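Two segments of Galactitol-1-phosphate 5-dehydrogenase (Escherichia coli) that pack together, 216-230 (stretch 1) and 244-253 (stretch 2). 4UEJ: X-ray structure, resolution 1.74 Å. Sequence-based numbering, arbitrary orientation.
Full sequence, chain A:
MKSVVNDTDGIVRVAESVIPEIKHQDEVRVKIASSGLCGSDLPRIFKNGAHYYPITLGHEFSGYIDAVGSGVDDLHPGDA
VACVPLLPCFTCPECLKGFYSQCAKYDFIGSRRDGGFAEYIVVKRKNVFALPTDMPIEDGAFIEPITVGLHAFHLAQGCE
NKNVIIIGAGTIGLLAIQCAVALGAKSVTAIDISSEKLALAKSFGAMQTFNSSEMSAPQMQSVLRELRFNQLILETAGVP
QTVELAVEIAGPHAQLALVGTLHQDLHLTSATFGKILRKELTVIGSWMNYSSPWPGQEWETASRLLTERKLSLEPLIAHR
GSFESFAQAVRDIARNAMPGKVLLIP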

# COMPACT_ATOMS: atom_id res chain seq x y z
N SER A 216 -11.31 20.65 -4.62
CA SER A 216 -11.50 19.53 -3.70
C SER A 216 -11.16 18.22 -4.39
O SER A 216 -11.05 18.17 -5.61
CB SER A 216 -12.94 19.49 -3.22
OG SER A 216 -13.78 19.21 -4.32
N ALA A 217 -11.03 17.14 -3.62
CA ALA A 217 -10.74 15.85 -4.22
C ALA A 217 -11.84 15.38 -5.19
O ALA A 217 -11.52 14.86 -6.26
CB ALA A 217 -10.49 14.79 -3.15
N PRO A 218 -13.13 15.55 -4.83
CA PRO A 218 -14.14 15.10 -5.81
C PRO A 218 -14.07 15.88 -7.12
O PRO A 218 -14.32 15.32 -8.19
CB PRO A 218 -15.46 15.37 -5.10
CG PRO A 218 -15.13 15.34 -3.66
CD PRO A 218 -13.75 15.92 -3.55
N GLN A 219 -13.71 17.16 -7.04
CA GLN A 219 -13.57 17.96 -8.24
C GLN A 219 -12.44 17.43 -9.10
O GLN A 219 -12.55 17.36 -10.32
CB GLN A 219 -13.34 19.42 -7.89
CG GLN A 219 -14.60 20.07 -7.34
CD GLN A 219 -14.38 21.50 -6.90
OE1 GLN A 219 -13.33 21.84 -6.37
NE2 GLN A 219 -15.39 22.34 -7.12
N MET A 220 -11.35 17.04 -8.46
CA MET A 220 -10.23 16.45 -9.18
C MET A 220 -10.61 15.09 -9.77
O MET A 220 -10.25 14.77 -10.89
CB MET A 220 -9.01 16.30 -8.28
CG MET A 220 -8.48 17.61 -7.73
SD MET A 220 -7.04 17.27 -6.71
CE MET A 220 -6.90 18.79 -5.79
N GLN A 221 -11.35 14.30 -9.00
CA GLN A 221 -11.73 12.98 -9.48
C GLN A 221 -12.62 13.09 -10.70
O GLN A 221 -12.55 12.27 -11.61
CB GLN A 221 -12.45 12.18 -8.38
CG GLN A 221 -11.82 10.84 -8.13
CD GLN A 221 -12.63 9.94 -7.22
OE1 GLN A 221 -13.30 10.40 -6.30
NE2 GLN A 221 -12.57 8.64 -7.48
N SER A 222 -13.46 14.12 -10.70
CA SER A 222 -14.34 14.37 -11.82
C SER A 222 -13.56 14.71 -13.09
O SER A 222 -13.87 14.20 -14.16
CB SER A 222 -15.32 15.50 -11.49
OG SER A 222 -16.14 15.78 -12.60
N VAL A 223 -12.54 15.55 -12.97
CA VAL A 223 -11.71 15.86 -14.13
C VAL A 223 -10.93 14.62 -14.57
O VAL A 223 -10.72 14.39 -15.76
CB VAL A 223 -10.73 17.01 -13.85
CG1 VAL A 223 -9.79 17.19 -15.01
CG2 VAL A 223 -11.50 18.31 -13.60
N LEU A 224 -10.50 13.81 -13.60
CA LEU A 224 -9.70 12.63 -13.89
C LEU A 224 -10.47 11.43 -14.43
O LEU A 224 -9.87 10.42 -14.75
CB LEU A 224 -8.94 12.17 -12.65
CG LEU A 224 -7.80 13.05 -12.16
CD1 LEU A 224 -7.39 12.65 -10.75
CD2 LEU A 224 -6.63 12.94 -13.13
N ARG A 225 -11.80 11.53 -14.52
CA ARG A 225 -12.62 10.39 -14.93
C ARG A 225 -12.09 9.64 -16.16
O ARG A 225 -11.97 8.41 -16.13
CB ARG A 225 -14.06 10.84 -15.19
CG ARG A 225 -14.87 11.09 -13.93
CD ARG A 225 -15.13 9.79 -13.17
NE ARG A 225 -16.07 8.92 -13.87
CZ ARG A 225 -16.41 7.70 -13.46
NH1 ARG A 225 -15.89 7.21 -12.35
NH2 ARG A 225 -17.27 6.98 -14.17
N GLU A 226 -11.75 10.37 -17.21
CA GLU A 226 -11.27 9.75 -18.44
C GLU A 226 -9.89 9.10 -18.26
O GLU A 226 -9.49 8.24 -19.04
CB GLU A 226 -11.19 10.77 -19.57
CG GLU A 226 -12.43 11.62 -19.74
CD GLU A 226 -12.32 12.55 -20.93
OE1 GLU A 226 -11.21 12.67 -21.50
OE2 GLU A 226 -13.34 13.17 -21.30
N LEU A 227 -9.17 9.53 -17.23
CA LEU A 227 -7.83 9.03 -16.99
C LEU A 227 -7.75 8.23 -15.71
O LEU A 227 -6.69 8.17 -15.10
CB LEU A 227 -6.82 10.19 -16.90
CG LEU A 227 -6.63 11.00 -18.18
CD1 LEU A 227 -5.53 12.01 -17.94
CD2 LEU A 227 -6.28 10.09 -19.35
N ARG A 228 -8.87 7.65 -15.30
CA ARG A 228 -8.93 7.00 -13.98
C ARG A 228 -8.25 5.64 -13.93
O ARG A 228 -7.93 5.16 -12.85
CB ARG A 228 -10.39 6.87 -13.50
CG ARG A 228 -11.29 5.86 -14.22
CD ARG A 228 -12.68 5.96 -13.61
NE ARG A 228 -13.68 5.09 -14.22
CZ ARG A 228 -14.33 5.36 -15.36
NH1 ARG A 228 -14.06 6.47 -16.03
NH2 ARG A 228 -15.23 4.50 -15.83
N PHE A 229 -8.03 5.02 -15.09
CA PHE A 229 -7.43 3.69 -15.11
C PHE A 229 -5.90 3.74 -15.26
O PHE A 229 -5.35 4.71 -15.78
CB PHE A 229 -8.04 2.86 -16.24
CG PHE A 229 -9.49 2.54 -16.03
CD1 PHE A 229 -9.88 1.55 -15.13
CD2 PHE A 229 -10.48 3.22 -16.73
CE1 PHE A 229 -11.23 1.25 -14.94
CE2 PHE A 229 -11.82 2.94 -16.53
CZ PHE A 229 -12.19 1.94 -15.64
N ASN A 230 -5.23 2.69 -14.81
CA ASN A 230 -3.78 2.57 -14.90
C ASN A 230 -3.04 3.79 -14.37
O ASN A 230 -2.07 4.27 -14.96
CB ASN A 230 -3.37 2.28 -16.34
CG ASN A 230 -3.99 1.00 -16.86
OD1 ASN A 230 -3.68 -0.09 -16.38
ND2 ASN A 230 -4.88 1.12 -17.83
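Stretch 2 244-253: ELAVEIAGPH

No direct hydrogen bond joins the two stretches; the polar links between them run through two water molecules, and at the tightest point the backbones meet over a glycine. There Gly251 CA lies 3.3 Å from Arg228 O in a CA-H...O contact, with an angle of 154° at the hydrogen. The approach depends on the absence of a side chain, since a CB on Gly251 in ideal geometry would fall 1.9 Å from Arg228 O.

Stretch 2 enters as the last turns of a helix, 244-249, and leaves helical geometry at Ala250, whose phi/psi of -58/144° turns the chain into an extended path through Gly251 and Pro252; His253 then adopts positive phi. Its helix runs in broadly the same direction as helix 217-223, at a crossing angle of -45° and a closest axial approach of 9.2 Å. Ala217, its CB pointing toward stretch 2, fits among three side chains: its CB is 3.7 Å from Leu245 CD1, 3.7 Å from Glu248 CB and 3.8 Å from Ile249 CG2. Ile249, the residue most covered by stretch 1, continues the apolar seam, with CG2 4.0 Å from Met220 CB and CD1 4.2 Å from Leu224 CD1. Met220 SD also reaches Leu245 CD1 at 4.0 Å. Gln221 lies over the end of the helix, its CG 3.3 Å from Ile249 O.

Beyond the helices, Pro252 packs against Arg228 and Phe229. Pro252 CG approaches Phe229 CE1 to 3.4 Å, obliquely to the ring, and Pro252 CD lies 3.5 Å from Arg228 O. Pro252 O faces the waters: water 1 donates to both Arg228 O and Pro252 O, each at 2.8 Å, while water 2 accepts from Asn230 N at 2.9 Å and donates to Pro252 O at 3.0 Å.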

# COMPACT_ATOMS: atom_id res chain seq x y z
N GLU A 244 -3.81 11.67 2.13
CA GLU A 244 -5.26 11.56 2.09
C GLU A 244 -5.81 11.89 0.70
O GLU A 244 -6.68 11.18 0.18
CB GLU A 244 -5.89 12.49 3.13
CG GLU A 244 -7.41 12.51 3.13
CD GLU A 244 -7.97 13.48 4.16
OE1 GLU A 244 -7.47 14.62 4.23
OE2 GLU A 244 -8.90 13.10 4.89
N LEU A 245 -5.31 12.96 0.10
CA LEU A 245 -5.78 13.37 -1.22
C LEU A 245 -5.56 12.27 -2.25
O LEU A 245 -6.43 11.98 -3.07
CB LEU A 245 -5.08 14.66 -1.66
CG LEU A 245 -5.48 15.12 -3.06
CD1 LEU A 245 -6.91 15.60 -3.06
CD2 LEU A 245 -4.54 16.22 -3.53
N ALA A 246 -4.38 11.66 -2.19
CA ALA A 246 -4.02 10.64 -3.16
C ALA A 246 -5.03 9.49 -3.11
O ALA A 246 -5.49 9.00 -4.14
CB ALA A 246 -2.60 10.14 -2.89
N VAL A 247 -5.40 9.07 -1.90
CA VAL A 247 -6.36 7.99 -1.76
C VAL A 247 -7.73 8.43 -2.25
O VAL A 247 -8.42 7.67 -2.94
CB VAL A 247 -6.46 7.53 -0.29
CG1 VAL A 247 -7.62 6.53 -0.12
CG2 VAL A 247 -5.14 6.90 0.13
N GLU A 248 -8.11 9.66 -1.93
CA GLU A 248 -9.43 10.15 -2.33
C GLU A 248 -9.59 10.31 -3.84
O GLU A 248 -10.68 10.09 -4.38
CB GLU A 248 -9.74 11.48 -1.62
CG GLU A 248 -10.02 11.30 -0.13
CD GLU A 248 -11.31 10.54 0.13
OE1 GLU A 248 -12.22 10.59 -0.73
OE2 GLU A 248 -11.44 9.90 1.20
N ILE A 249 -8.53 10.69 -4.55
CA ILE A 249 -8.68 10.92 -5.97
C ILE A 249 -8.39 9.69 -6.80
O ILE A 249 -8.74 9.65 -7.98
CB ILE A 249 -7.77 12.07 -6.48
CG1 ILE A 249 -6.30 11.67 -6.43
CG2 ILE A 249 -8.06 13.34 -5.69
CD1 ILE A 249 -5.38 12.72 -7.01
N ALA A 250 -7.77 8.69 -6.18
CA ALA A 250 -7.27 7.55 -6.95
C ALA A 250 -8.36 6.84 -7.74
O ALA A 250 -9.50 6.72 -7.28
CB ALA A 250 -6.58 6.56 -6.03
N GLY A 251 -8.01 6.36 -8.92
CA GLY A 251 -8.93 5.59 -9.73
C GLY A 251 -8.82 4.12 -9.38
O GLY A 251 -8.06 3.74 -8.48
N PRO A 252 -9.57 3.28 -10.08
CA PRO A 252 -9.60 1.85 -9.75
C PRO A 252 -8.22 1.20 -9.95
O PRO A 252 -7.56 1.41 -10.96
CB PRO A 252 -10.64 1.27 -10.72
CG PRO A 252 -10.85 2.33 -11.75
CD PRO A 252 -10.54 3.64 -11.12
N HIS A 253 -7.81 0.43 -8.94
CA HIS A 253 -6.53 -0.26 -8.91
C HIS A 253 -5.32 0.64 -9.16
O HIS A 253 -4.30 0.17 -9.66
CB HIS A 253 -6.52 -1.41 -9.92
CG HIS A 253 -7.46 -2.52 -9.58
ND1 HIS A 253 -7.03 -3.78 -9.25
CD2 HIS A 253 -8.82 -2.55 -9.50
CE1 HIS A 253 -8.08 -4.55 -9.00
NE2 HIS A 253 -9.17 -3.82 -9.14
O HOH W 1 -5.94 3.55 -11.82
O HOH W 2 -6.62 0.46 -13.60